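Glucose-binding protein (Thermus thermophilus HB27, PDB 2B3F) binds glucose and galactose, and probably delivers the sugar to a binding-protein-dependent transport system. Local coordinates at residues A201-D213 / V363-A377. Residues are numbered along the deposited sequence; the frame is centred on the assembly and turned at random.
Sequences AVRAWEVFGRVLD and VMEIFLQTRNPQAAA
The methyl carbon CB of A376 sits over one face of the W205 indole, 3.5 Å from the centroid of the six-membered ring and 13° off its normal, which qualifies as a CH-pi contact. The F367 ring takes W205 CE3 over one face and CA of R371, from its own segment, over the other; at its edge lies CA of G209, 3.7 Å from F367 CZ, where a side chain on the helix would be cramped. With CG anti to the backbone N (chi1 -175°), F367 runs past W205 in the opposite direction, their rings meeting obliquely at 46°, and also touches F208. M364 borders this cluster: its chain, bent at chi2 and chi3, brings SD to 3.5 Å from F208 CE2, an oblique Met-aromatic contact. Were W205 an alanine, A376 CB would lose the ring it lies on, and the F367 ring would probably be freer to shift. L212 CD2 lies over one face of the R371 guanidinium, which forms a salt bridge with D213; its NH1 to OD1 hydrogen bond is weak (3.3 Å), and a water links both groups to G209 O. W205 and F367 are reciprocal knobs in holes, and helix 199-212 thereby packs against the tight turn between helices 354-370 and 373-387 of this periplasmic binding protein, where R371 has positive phi and N372 is the N-cap, away from the galactose pocket.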
ATOM      1  N   ALA A 201      11.013  18.195   8.653  1.00 21.68           N
ATOM      2  CA  ALA A 201      10.975  16.737   8.524  1.00 21.62           C
ATOM      3  C   ALA A 201      11.369  16.030   9.832  1.00 21.73           C
ATOM      4  O   ALA A 201      10.871  14.952  10.111  1.00 21.23           O
ATOM      5  CB  ALA A 201      11.870  16.287   7.389  1.00 21.07           C
ATOM      6  N   VAL A 202      12.255  16.637  10.632  1.00 21.54           N
ATOM      7  CA  VAL A 202      12.529  16.121  11.976  1.00 22.10           C
ATOM      8  C   VAL A 202      11.251  16.102  12.820  1.00 21.88           C
ATOM      9  O   VAL A 202      11.027  15.175  13.599  1.00 21.70           O
ATOM     10  CB  VAL A 202      13.636  16.952  12.696  1.00 21.96           C
ATOM     11  CG1 VAL A 202      13.812  16.489  14.150  1.00 22.50           C
ATOM     12  CG2 VAL A 202      14.942  16.875  11.950  1.00 21.73           C
ATOM     13  N   ARG A 203      10.401  17.117  12.662  1.00 22.45           N
ATOM     14  CA  ARG A 203       9.135  17.174  13.386  1.00 22.88           C
ATOM     15  C   ARG A 203       8.196  15.963  13.145  1.00 22.24           C
ATOM     16  O   ARG A 203       7.413  15.579  14.023  1.00 21.56           O
ATOM     17  CB  ARG A 203       8.396  18.481  13.047  1.00 23.31           C
ATOM     18  CG  ARG A 203       7.210  18.713  13.949  1.00 25.31           C
ATOM     19  CD  ARG A 203       6.506  20.050  13.751  1.00 28.89           C
ATOM     20  NE  ARG A 203       5.120  19.867  14.188  1.00 34.28           N
ATOM     21  CZ  ARG A 203       4.034  19.972  13.417  1.00 35.57           C
ATOM     22  NH1 ARG A 203       4.105  20.341  12.134  1.00 37.07           N
ATOM     23  NH2 ARG A 203       2.843  19.724  13.957  1.00 38.12           N
ATOM     24  N   ALA A 204       8.267  15.364  11.951  1.00 21.04           N
ATOM     25  CA  ALA A 204       7.476  14.183  11.665  1.00 20.89           C
ATOM     26  C   ALA A 204       7.759  13.108  12.706  1.00 20.20           C
ATOM     27  O   ALA A 204       6.855  12.435  13.178  1.00 19.60           O
ATOM     28  CB  ALA A 204       7.781  13.677  10.253  1.00 21.06           C
ATOM     29  N   TRP A 205       9.027  12.954  13.064  1.00 20.12           N
ATOM     30  CA  TRP A 205       9.419  11.945  14.038  1.00 20.67           C
ATOM     31  C   TRP A 205       8.989  12.304  15.464  1.00 21.02           C
ATOM     32  O   TRP A 205       8.658  11.412  16.244  1.00 20.36           O
ATOM     33  CB  TRP A 205      10.926  11.705  13.986  1.00 19.91           C
ATOM     34  CG  TRP A 205      11.416  11.128  12.685  1.00 19.53           C
ATOM     35  CD1 TRP A 205      11.998  11.801  11.648  1.00 19.81           C
ATOM     36  CD2 TRP A 205      11.421   9.747  12.313  1.00 18.43           C
ATOM     37  NE1 TRP A 205      12.335  10.932  10.645  1.00 19.77           N
ATOM     38  CE2 TRP A 205      11.997   9.662  11.021  1.00 19.06           C
ATOM     39  CE3 TRP A 205      10.989   8.582  12.934  1.00 19.75           C
ATOM     40  CZ2 TRP A 205      12.142   8.457  10.347  1.00 19.32           C
ATOM     41  CZ3 TRP A 205      11.123   7.380  12.262  1.00 20.02           C
ATOM     42  CH2 TRP A 205      11.700   7.326  10.976  1.00 18.76           C
ATOM     43  N   GLU A 206       8.986  13.597  15.797  1.00 22.21           N
ATOM     44  CA  GLU A 206       8.479  14.064  17.101  1.00 22.13           C
ATOM     45  C   GLU A 206       7.015  13.709  17.278  1.00 21.80           C
ATOM     46  O   GLU A 206       6.622  13.139  18.309  1.00 22.34           O
ATOM     47  CB  GLU A 206       8.628  15.589  17.237  1.00 23.41           C
ATOM     48  CG  GLU A 206       8.439  16.186  18.653  1.00 25.60           C
ATOM     49  CD  GLU A 206       6.976  16.311  19.200  1.00 32.77           C
ATOM     50  OE1 GLU A 206       6.018  16.660  18.444  1.00 35.17           O
ATOM     51  OE2 GLU A 206       6.812  16.092  20.440  1.00 35.22           O
ATOM     52  N   VAL A 207       6.201  14.054  16.282  1.00 20.97           N
ATOM     53  CA  VAL A 207       4.789  13.748  16.361  1.00 20.65           C
ATOM     54  C   VAL A 207       4.620  12.223  16.374  1.00 19.99           C
ATOM     55  O   VAL A 207       3.870  11.685  17.162  1.00 20.23           O
ATOM     56  CB  VAL A 207       3.982  14.393  15.220  1.00 20.38           C
ATOM     57  CG1 VAL A 207       2.509  13.966  15.298  1.00 20.64           C
ATOM     58  CG2 VAL A 207       4.133  15.927  15.258  1.00 21.18           C
ATOM     59  N   PHE A 208       5.349  11.527  15.506  1.00 19.47           N
ATOM     60  CA  PHE A 208       5.278  10.053  15.431  1.00 19.19           C
ATOM     61  C   PHE A 208       5.541   9.374  16.790  1.00 19.21           C
ATOM     62  O   PHE A 208       4.815   8.466  17.199  1.00 18.71           O
ATOM     63  CB  PHE A 208       6.267   9.558  14.367  1.00 18.33           C
ATOM     64  CG  PHE A 208       6.291   8.070  14.196  1.00 18.04           C
ATOM     65  CD1 PHE A 208       5.183   7.400  13.715  1.00 17.29           C
ATOM     66  CD2 PHE A 208       7.436   7.344  14.477  1.00 18.15           C
ATOM     67  CE1 PHE A 208       5.207   6.025  13.553  1.00 16.86           C
ATOM     68  CE2 PHE A 208       7.467   5.975  14.312  1.00 17.91           C
ATOM     69  CZ  PHE A 208       6.350   5.309  13.852  1.00 17.73           C
ATOM     70  N   GLY A 209       6.570   9.828  17.493  1.00 19.85           N
ATOM     71  CA  GLY A 209       6.884   9.262  18.823  1.00 20.84           C
ATOM     72  C   GLY A 209       5.765   9.404  19.844  1.00 21.14           C
ATOM     73  O   GLY A 209       5.508   8.494  20.640  1.00 21.71           O
ATOM     74  N   ARG A 210       5.085  10.541  19.826  1.00 21.85           N
ATOM     75  CA  ARG A 210       3.951  10.738  20.717  1.00 22.46           C
ATOM     76  C   ARG A 210       2.839   9.765  20.366  1.00 22.28           C
ATOM     77  O   ARG A 210       2.218   9.160  21.239  1.00 22.39           O
ATOM     78  CB  ARG A 210       3.433  12.163  20.636  1.00 23.50           C
ATOM     79  CG  ARG A 210       4.413  13.205  21.116  1.00 24.54           C
ATOM     80  CD  ARG A 210       3.735  14.555  21.039  1.00 26.66           C
ATOM     81  NE  ARG A 210       4.497  15.644  21.636  1.00 30.13           N
ATOM     82  CZ  ARG A 210       4.453  15.972  22.928  1.00 33.34           C
ATOM     83  NH1 ARG A 210       3.684  15.309  23.797  1.00 34.91           N
ATOM     84  NH2 ARG A 210       5.180  16.987  23.355  1.00 34.15           N
ATOM     85  N   VAL A 211       2.584   9.611  19.061  1.00 20.83           N
ATOM     86  CA  VAL A 211       1.547   8.715  18.589  1.00 21.12           C
ATOM     87  C   VAL A 211       1.892   7.264  18.982  1.00 21.02           C
ATOM     88  O   VAL A 211       1.034   6.492  19.404  1.00 21.06           O
ATOM     89  CB  VAL A 211       1.367   8.875  17.055  1.00 20.51           C
ATOM     90  CG1 VAL A 211       0.436   7.810  16.494  1.00 19.85           C
ATOM     91  CG2 VAL A 211       0.868  10.286  16.731  1.00 20.39           C
ATOM     92  N   LEU A 212       3.162   6.913  18.864  1.00 21.73           N
ATOM     93  CA  LEU A 212       3.644   5.568  19.210  1.00 22.44           C
ATOM     94  C   LEU A 212       3.343   5.229  20.684  1.00 23.08           C
ATOM     95  O   LEU A 212       3.079   4.073  21.033  1.00 22.57           O
ATOM     96  CB  LEU A 212       5.160   5.507  18.972  1.00 22.86           C
ATOM     97  CG  LEU A 212       5.830   4.332  18.293  1.00 25.18           C
ATOM     98  CD1 LEU A 212       5.070   3.849  17.053  1.00 24.12           C
ATOM     99  CD2 LEU A 212       7.275   4.713  17.972  1.00 22.61           C
ATOM    100  N   ASP A 213       3.391   6.252  21.540  1.00 23.23           N
ATOM    101  CA  ASP A 213       3.088   6.048  22.969  1.00 24.11           C
ATOM    102  C   ASP A 213       1.618   5.716  23.237  1.00 23.76           C
ATOM    103  O   ASP A 213       1.276   5.402  24.377  1.00 24.93           O
ATOM    104  CB  ASP A 213       3.520   7.258  23.821  1.00 24.89           C
ATOM    105  CG  ASP A 213       5.010   7.289  24.098  1.00 29.17           C
ATOM    106  OD1 ASP A 213       5.708   6.278  23.839  1.00 35.09           O
ATOM    107  OD2 ASP A 213       5.502   8.345  24.591  1.00 35.83           O
ATOM    108  N   VAL A 363      15.989   2.287   9.876  1.00 21.39           N
ATOM    109  CA  VAL A 363      15.725   3.587  10.456  1.00 21.48           C
ATOM    110  C   VAL A 363      14.624   3.504  11.505  1.00 22.07           C
ATOM    111  O   VAL A 363      14.745   4.053  12.605  1.00 22.05           O
ATOM    112  CB  VAL A 363      15.340   4.633   9.379  1.00 21.12           C
ATOM    113  CG1 VAL A 363      14.997   5.966  10.021  1.00 21.07           C
ATOM    114  CG2 VAL A 363      16.466   4.788   8.389  1.00 21.89           C
ATOM    115  N   MET A 364      13.538   2.820  11.172  1.00 21.38           N
ATOM    116  CA  MET A 364      12.437   2.703  12.089  1.00 22.49           C
ATOM    117  C   MET A 364      12.862   1.950  13.355  1.00 23.52           C
ATOM    118  O   MET A 364      12.535   2.383  14.450  1.00 23.57           O
ATOM    119  CB  MET A 364      11.233   2.036  11.400  1.00 22.16           C
ATOM    120  CG  MET A 364      10.023   1.881  12.295  1.00 21.24           C
ATOM    121  SD  MET A 364       9.403   3.453  12.934  1.00 19.89           S
ATOM    122  CE  MET A 364       9.009   4.317  11.383  1.00 20.44           C
ATOM    123  N   GLU A 365      13.612   0.861  13.211  1.00 25.06           N
ATOM    124  CA  GLU A 365      14.186   0.158  14.393  1.00 27.10           C
ATOM    125  C   GLU A 365      14.938   1.110  15.318  1.00 28.29           C
ATOM    126  O   GLU A 365      14.730   1.101  16.544  1.00 28.91           O
ATOM    127  CB  GLU A 365      15.113  -0.969  13.980  1.00 27.53           C
ATOM    128  CG  GLU A 365      14.380  -2.163  13.426  1.00 28.58           C
ATOM    129  CD  GLU A 365      15.293  -3.321  13.061  1.00 31.13           C
ATOM    130  OE1 GLU A 365      16.465  -3.081  12.671  1.00 35.50           O
ATOM    131  OE2 GLU A 365      14.826  -4.488  13.155  1.00 36.44           O
ATOM    132  N   ILE A 366      15.798   1.947  14.746  1.00 28.63           N
ATOM    133  CA  ILE A 366      16.588   2.868  15.568  1.00 28.88           C
ATOM    134  C   ILE A 366      15.751   4.001  16.178  1.00 28.91           C
ATOM    135  O   ILE A 366      16.108   4.546  17.244  1.00 29.38           O
ATOM    136  CB  ILE A 366      17.900   3.345  14.863  1.00 29.85           C
ATOM    137  CG1 ILE A 366      17.631   4.200  13.633  1.00 31.58           C
ATOM    138  CG2 ILE A 366      18.698   2.133  14.456  1.00 30.88           C
ATOM    139  CD1 ILE A 366      17.487   5.657  13.892  1.00 30.80           C
ATOM    140  N   PHE A 367      14.616   4.338  15.577  1.00 27.35           N
ATOM    141  CA  PHE A 367      13.721   5.236  16.269  1.00 27.52           C
ATOM    142  C   PHE A 367      13.065   4.486  17.437  1.00 27.04           C
ATOM    143  O   PHE A 367      12.901   5.063  18.503  1.00 26.83           O
ATOM    144  CB  PHE A 367      12.645   5.856  15.387  1.00 26.26           C
ATOM    145  CG  PHE A 367      11.828   6.870  16.114  1.00 26.27           C
ATOM    146  CD1 PHE A 367      12.389   8.092  16.475  1.00 23.42           C
ATOM    147  CD2 PHE A 367      10.529   6.596  16.501  1.00 23.02           C
ATOM    148  CE1 PHE A 367      11.653   9.036  17.150  1.00 24.49           C
ATOM    149  CE2 PHE A 367       9.786   7.529  17.215  1.00 25.48           C
ATOM    150  CZ  PHE A 367      10.345   8.755  17.530  1.00 25.32           C
ATOM    151  N   LEU A 368      12.686   3.225  17.239  1.00 27.76           N
ATOM    152  CA  LEU A 368      11.987   2.508  18.314  1.00 29.04           C
ATOM    153  C   LEU A 368      12.893   2.365  19.542  1.00 29.60           C
ATOM    154  O   LEU A 368      12.421   2.469  20.674  1.00 29.92           O
ATOM    155  CB  LEU A 368      11.479   1.132  17.884  1.00 29.16           C
ATOM    156  CG  LEU A 368      10.193   0.992  17.057  1.00 31.67           C
ATOM    157  CD1 LEU A 368       9.341   2.224  17.060  1.00 33.27           C
ATOM    158  CD2 LEU A 368      10.513   0.669  15.649  1.00 33.73           C
ATOM    159  N   GLN A 369      14.188   2.134  19.336  1.00 29.99           N
ATOM    160  CA  GLN A 369      15.089   1.995  20.489  1.00 30.28           C
ATOM    161  C   GLN A 369      15.520   3.327  21.085  1.00 30.48           C
ATOM    162  O   GLN A 369      15.441   3.484  22.303  1.00 31.64           O
ATOM    163  CB  GLN A 369      16.292   1.093  20.192  1.00 31.47           C
ATOM    164  CG  GLN A 369      15.900  -0.350  19.860  1.00 34.44           C
ATOM    165  CD  GLN A 369      14.787  -0.937  20.778  1.00 38.74           C
ATOM    166  OE1 GLN A 369      13.594  -0.967  20.402  1.00 40.85           O
ATOM    167  NE2 GLN A 369      15.178  -1.399  21.979  1.00 37.87           N
ATOM    168  N   THR A 370      15.936   4.290  20.272  1.00 29.18           N
ATOM    169  CA  THR A 370      16.382   5.585  20.794  1.00 29.04           C
ATOM    170  C   THR A 370      15.247   6.551  21.137  1.00 28.64           C
ATOM    171  O   THR A 370      15.408   7.413  21.998  1.00 28.78           O
ATOM    172  CB  THR A 370      17.298   6.322  19.793  1.00 29.06           C
ATOM    173  OG1 THR A 370      16.538   6.688  18.635  1.00 28.96           O
ATOM    174  CG2 THR A 370      18.476   5.443  19.370  1.00 29.62           C
ATOM    175  N   ARG A 371      14.119   6.434  20.438  1.00 27.87           N
ATOM    176  CA  ARG A 371      13.058   7.455  20.451  1.00 27.63           C
ATOM    177  C   ARG A 371      13.592   8.874  20.264  1.00 26.75           C
ATOM    178  O   ARG A 371      13.020   9.831  20.766  1.00 27.52           O
ATOM    179  CB  ARG A 371      12.207   7.355  21.719  1.00 28.09           C
ATOM    180  CG  ARG A 371      11.576   5.992  21.908  1.00 28.72           C
ATOM    181  CD  ARG A 371      10.540   5.633  20.823  1.00 30.91           C
ATOM    182  NE  ARG A 371      10.063   4.262  21.058  1.00 32.04           N
ATOM    183  CZ  ARG A 371       8.896   3.939  21.616  1.00 33.03           C
ATOM    184  NH1 ARG A 371       8.023   4.875  21.964  1.00 32.16           N
ATOM    185  NH2 ARG A 371       8.593   2.658  21.804  1.00 34.33           N
ATOM    186  N   ASN A 372      14.669   8.993  19.494  1.00 25.96           N
ATOM    187  CA  ASN A 372      15.329  10.263  19.249  1.00 25.63           C
ATOM    188  C   ASN A 372      14.999  10.740  17.830  1.00 24.91           C
ATOM    189  O   ASN A 372      15.532  10.187  16.874  1.00 24.16           O
ATOM    190  CB  ASN A 372      16.838  10.067  19.387  1.00 25.77           C
ATOM    191  CG  ASN A 372      17.611  11.344  19.253  1.00 26.84           C
ATOM    192  OD1 ASN A 372      17.109  12.360  18.759  1.00 28.78           O
ATOM    193  ND2 ASN A 372      18.855  11.312  19.708  1.00 30.87           N
ATOM    194  N   PRO A 373      14.136  11.758  17.699  1.00 24.39           N
ATOM    195  CA  PRO A 373      13.794  12.244  16.361  1.00 23.70           C
ATOM    196  C   PRO A 373      14.986  12.672  15.502  1.00 23.43           C
ATOM    197  O   PRO A 373      14.992  12.412  14.292  1.00 22.41           O
ATOM    198  CB  PRO A 373      12.872  13.431  16.639  1.00 23.94           C
ATOM    199  CG  PRO A 373      12.328  13.195  17.985  1.00 25.38           C
ATOM    200  CD  PRO A 373      13.405  12.502  18.741  1.00 24.67           C
ATOM    201  N   GLN A 374      16.007  13.283  16.103  1.00 22.63           N
ATOM    202  CA  GLN A 374      17.123  13.781  15.313  1.00 21.99           C
ATOM    203  C   GLN A 374      17.947  12.636  14.754  1.00 20.92           C
ATOM    204  O   GLN A 374      18.411  12.693  13.606  1.00 20.63           O
ATOM    205  CB  GLN A 374      18.017  14.725  16.129  1.00 22.32           C
ATOM    206  CG  GLN A 374      19.066  15.419  15.279  1.00 24.20           C
ATOM    207  CD  GLN A 374      18.465  16.415  14.320  1.00 27.75           C
ATOM    208  OE1 GLN A 374      17.635  17.240  14.713  1.00 30.39           O
ATOM    209  NE2 GLN A 374      18.869  16.344  13.046  1.00 29.29           N
ATOM    210  N   ALA A 375      18.134  11.601  15.566  1.00 19.73           N
ATOM    211  CA  ALA A 375      18.876  10.425  15.165  1.00 19.84           C
ATOM    212  C   ALA A 375      18.200   9.730  13.965  1.00 18.60           C
ATOM    213  O   ALA A 375      18.878   9.334  13.030  1.00 19.34           O
ATOM    214  CB  ALA A 375      18.987   9.470  16.321  1.00 20.48           C
ATOM    215  N   ALA A 376      16.869   9.602  14.031  1.00 18.43           N
ATOM    216  CA  ALA A 376      16.064   8.953  12.968  1.00 18.14           C
ATOM    217  C   ALA A 376      16.181   9.777  11.700  1.00 18.21           C
ATOM    218  O   ALA A 376      16.397   9.238  10.610  1.00 18.42           O
ATOM    219  CB  ALA A 376      14.618   8.854  13.375  1.00 18.02           C
ATOM    220  N   ALA A 377      16.027  11.088  11.851  1.00 18.30           N
ATOM    221  CA  ALA A 377      16.143  11.998  10.712  1.00 18.75           C
ATOM    222  C   ALA A 377      17.521  11.904  10.047  1.00 19.11           C
ATOM    223  O   ALA A 377      17.654  11.814   8.798  1.00 18.07           O
ATOM    224  CB  ALA A 377      15.851  13.422  11.143  1.00 19.32           C
TER
HETATM  225  O   HOH W   1       7.833   7.422  21.631  1.00 39.40           O